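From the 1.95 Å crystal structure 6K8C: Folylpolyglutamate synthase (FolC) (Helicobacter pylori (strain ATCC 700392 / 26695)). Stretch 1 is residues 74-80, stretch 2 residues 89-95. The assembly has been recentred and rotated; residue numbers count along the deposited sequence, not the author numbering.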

# COMPACT_ATOMS: atom_id res chain seq x y z
N PHE A 74 12.82 14.05 11.54
CA PHE A 74 13.48 12.76 11.39
C PHE A 74 13.55 12.38 9.92
O PHE A 74 12.66 12.71 9.13
CB PHE A 74 12.75 11.67 12.17
CG PHE A 74 12.95 11.73 13.66
CD1 PHE A 74 14.21 11.64 14.21
CD2 PHE A 74 11.86 11.88 14.50
CE1 PHE A 74 14.40 11.70 15.58
CE2 PHE A 74 12.03 11.94 15.87
CZ PHE A 74 13.30 11.86 16.41
N LYS A 75 14.63 11.70 9.56
CA LYS A 75 14.79 11.15 8.22
C LYS A 75 14.13 9.78 8.18
O LYS A 75 14.45 8.90 8.98
CB LYS A 75 16.27 11.06 7.85
CG LYS A 75 16.93 12.41 7.61
CD LYS A 75 18.29 12.26 6.95
CE LYS A 75 19.38 13.00 7.71
NZ LYS A 75 20.63 12.20 7.81
N VAL A 76 13.19 9.61 7.25
CA VAL A 76 12.37 8.40 7.18
C VAL A 76 12.27 7.93 5.74
O VAL A 76 12.06 8.74 4.83
CB VAL A 76 10.95 8.64 7.76
CG1 VAL A 76 10.17 7.33 7.83
CG2 VAL A 76 11.02 9.31 9.12
N LEU A 77 12.38 6.62 5.53
CA LEU A 77 12.05 6.00 4.26
C LEU A 77 10.84 5.11 4.44
O LEU A 77 10.82 4.26 5.34
CB LEU A 77 13.22 5.19 3.70
CG LEU A 77 12.95 4.73 2.26
CD1 LEU A 77 14.24 4.80 1.47
CD2 LEU A 77 12.36 3.32 2.20
N HIS A 78 9.84 5.28 3.58
CA HIS A 78 8.64 4.46 3.58
C HIS A 78 8.67 3.56 2.35
O HIS A 78 8.62 4.05 1.21
CB HIS A 78 7.38 5.32 3.58
CG HIS A 78 6.11 4.54 3.71
ND1 HIS A 78 4.89 5.03 3.31
CD2 HIS A 78 5.88 3.30 4.20
CE1 HIS A 78 3.95 4.13 3.56
NE2 HIS A 78 4.53 3.07 4.10
N PHE A 79 8.75 2.26 2.58
CA PHE A 79 8.86 1.26 1.53
C PHE A 79 7.50 0.59 1.36
O PHE A 79 7.00 -0.03 2.30
CB PHE A 79 9.93 0.23 1.91
CG PHE A 79 10.04 -0.94 0.97
CD1 PHE A 79 10.38 -0.75 -0.35
CD2 PHE A 79 9.83 -2.23 1.44
CE1 PHE A 79 10.50 -1.84 -1.20
CE2 PHE A 79 9.95 -3.32 0.59
CZ PHE A 79 10.28 -3.12 -0.73
N THR A 80 6.91 0.70 0.17
CA THR A 80 5.58 0.16 -0.09
C THR A 80 5.60 -0.72 -1.34
O THR A 80 6.58 -0.75 -2.08
CB THR A 80 4.54 1.28 -0.28
OG1 THR A 80 4.90 2.08 -1.41
CG2 THR A 80 4.49 2.15 0.96
N GLU A 89 7.90 4.73 -7.03
CA GLU A 89 6.87 5.00 -6.02
C GLU A 89 7.09 4.20 -4.75
O GLU A 89 6.65 4.61 -3.66
CB GLU A 89 5.49 4.67 -6.56
CG GLU A 89 4.98 5.55 -7.67
CD GLU A 89 3.78 4.94 -8.36
OE1 GLU A 89 3.03 4.16 -7.71
OE2 GLU A 89 3.58 5.25 -9.55
N ARG A 90 7.75 3.05 -4.86
CA ARG A 90 7.94 2.15 -3.73
C ARG A 90 8.85 2.73 -2.66
O ARG A 90 8.92 2.16 -1.57
CB ARG A 90 8.50 0.82 -4.23
CG ARG A 90 7.51 0.02 -5.09
CD ARG A 90 8.22 -1.05 -5.91
NE ARG A 90 7.29 -1.73 -6.82
CZ ARG A 90 6.80 -2.94 -6.62
NH1 ARG A 90 7.15 -3.63 -5.54
NH2 ARG A 90 5.97 -3.48 -7.50
N PHE A 91 9.52 3.85 -2.92
CA PHE A 91 10.50 4.41 -1.99
C PHE A 91 10.18 5.89 -1.76
O PHE A 91 10.51 6.74 -2.59
CB PHE A 91 11.92 4.23 -2.53
CG PHE A 91 12.18 2.88 -3.12
CD1 PHE A 91 12.59 1.82 -2.32
CD2 PHE A 91 12.02 2.66 -4.49
CE1 PHE A 91 12.85 0.57 -2.87
CE2 PHE A 91 12.26 1.41 -5.04
CZ PHE A 91 12.67 0.36 -4.23
N PHE A 92 9.51 6.17 -0.65
CA PHE A 92 9.20 7.53 -0.22
C PHE A 92 10.28 7.94 0.78
O PHE A 92 10.30 7.44 1.90
CB PHE A 92 7.81 7.59 0.41
CG PHE A 92 7.30 8.99 0.65
CD1 PHE A 92 6.73 9.73 -0.38
CD2 PHE A 92 7.35 9.55 1.92
CE1 PHE A 92 6.25 11.01 -0.15
CE2 PHE A 92 6.86 10.83 2.16
CZ PHE A 92 6.31 11.56 1.12
N LEU A 93 11.18 8.81 0.35
CA LEU A 93 12.41 9.09 1.09
C LEU A 93 12.46 10.57 1.48
O LEU A 93 12.47 11.44 0.60
CB LEU A 93 13.64 8.72 0.26
CG LEU A 93 15.00 9.18 0.79
CD1 LEU A 93 15.31 8.52 2.13
CD2 LEU A 93 16.09 8.88 -0.23
N ASN A 94 12.50 10.83 2.78
CA ASN A 94 12.65 12.18 3.32
C ASN A 94 11.64 13.15 2.70
O ASN A 94 11.97 14.24 2.25
CB ASN A 94 14.08 12.69 3.14
CG ASN A 94 15.10 11.80 3.83
OD1 ASN A 94 14.80 11.17 4.85
ND2 ASN A 94 16.31 11.75 3.28
N GLY A 95 10.38 12.71 2.66
CA GLY A 95 9.28 13.58 2.28
C GLY A 95 8.90 13.58 0.82
O GLY A 95 7.97 14.30 0.44
O HOH W 1 9.93 10.62 4.69
O HOH W 2 6.42 4.24 -0.72
O HOH W 3 8.23 -2.67 -3.19

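The strongest polar contacts are backbone hydrogen bonds between two antiparallel strands, 76-79 and 91-93, whose directions differ by 166° and whose axes approach to 4.6 Å. His78 and Phe92 form the hydrogen-bonded pair: His78 N donates to Phe92 O at 2.8 Å with an N-H...O angle of 169°, and Phe92 N returns the bond to His78 O at 3.0 Å and 174°. The ladder runs past both strand segments, through Asn94 N to Val76 O (3.0 Å, 171°) and Thr80 N to Arg90 O (3.0 Å, 159°). At the Val76 end the return bond comes from a side chain: Val76 N reaches Asn94 OD1 at 3.3 Å, but an angle of 125° makes it weak.

Water continues the network at both ends. Water 1 donates to Val76 O (2.8 Å) and accepts from Gly95 N (2.9 Å). Water 2 accepts from Thr80 OG1 (2.7 Å) and donates to His78 O (2.9 Å) and Glu89 O (3.0 Å), so it ties the loop residue Thr80 to the 3-10 segment. Water 3 links Thr80 O to Arg90 NH1, at 2.8 Å from each.

At the non-hydrogen-bonded positions, CA-H...O contacts supplement the ladder. Leu77 CA lies 3.3 Å from Phe92 O (144° at H), and Phe79 CA lies 3.2 Å from Arg90 O (153°); each carbonyl thus also accepts an N-H from the following residue of stretch 1.

Packing follows from register. Leu77, Phe79, Leu93 and Phe91 share one face, where Leu77 CD1 meets Leu93 CD1 at 3.9 Å and Phe79 CE1 meets Phe91 CE1 at 3.8 Å. The two phenyl planes are inclined by 30°, but a centroid separation of 5.7 Å shows them slid apart with little overlap. On the other face, His78 CB and Phe92 CB are 3.9 Å apart, while both side-chain ends lead away from the opposing stretch.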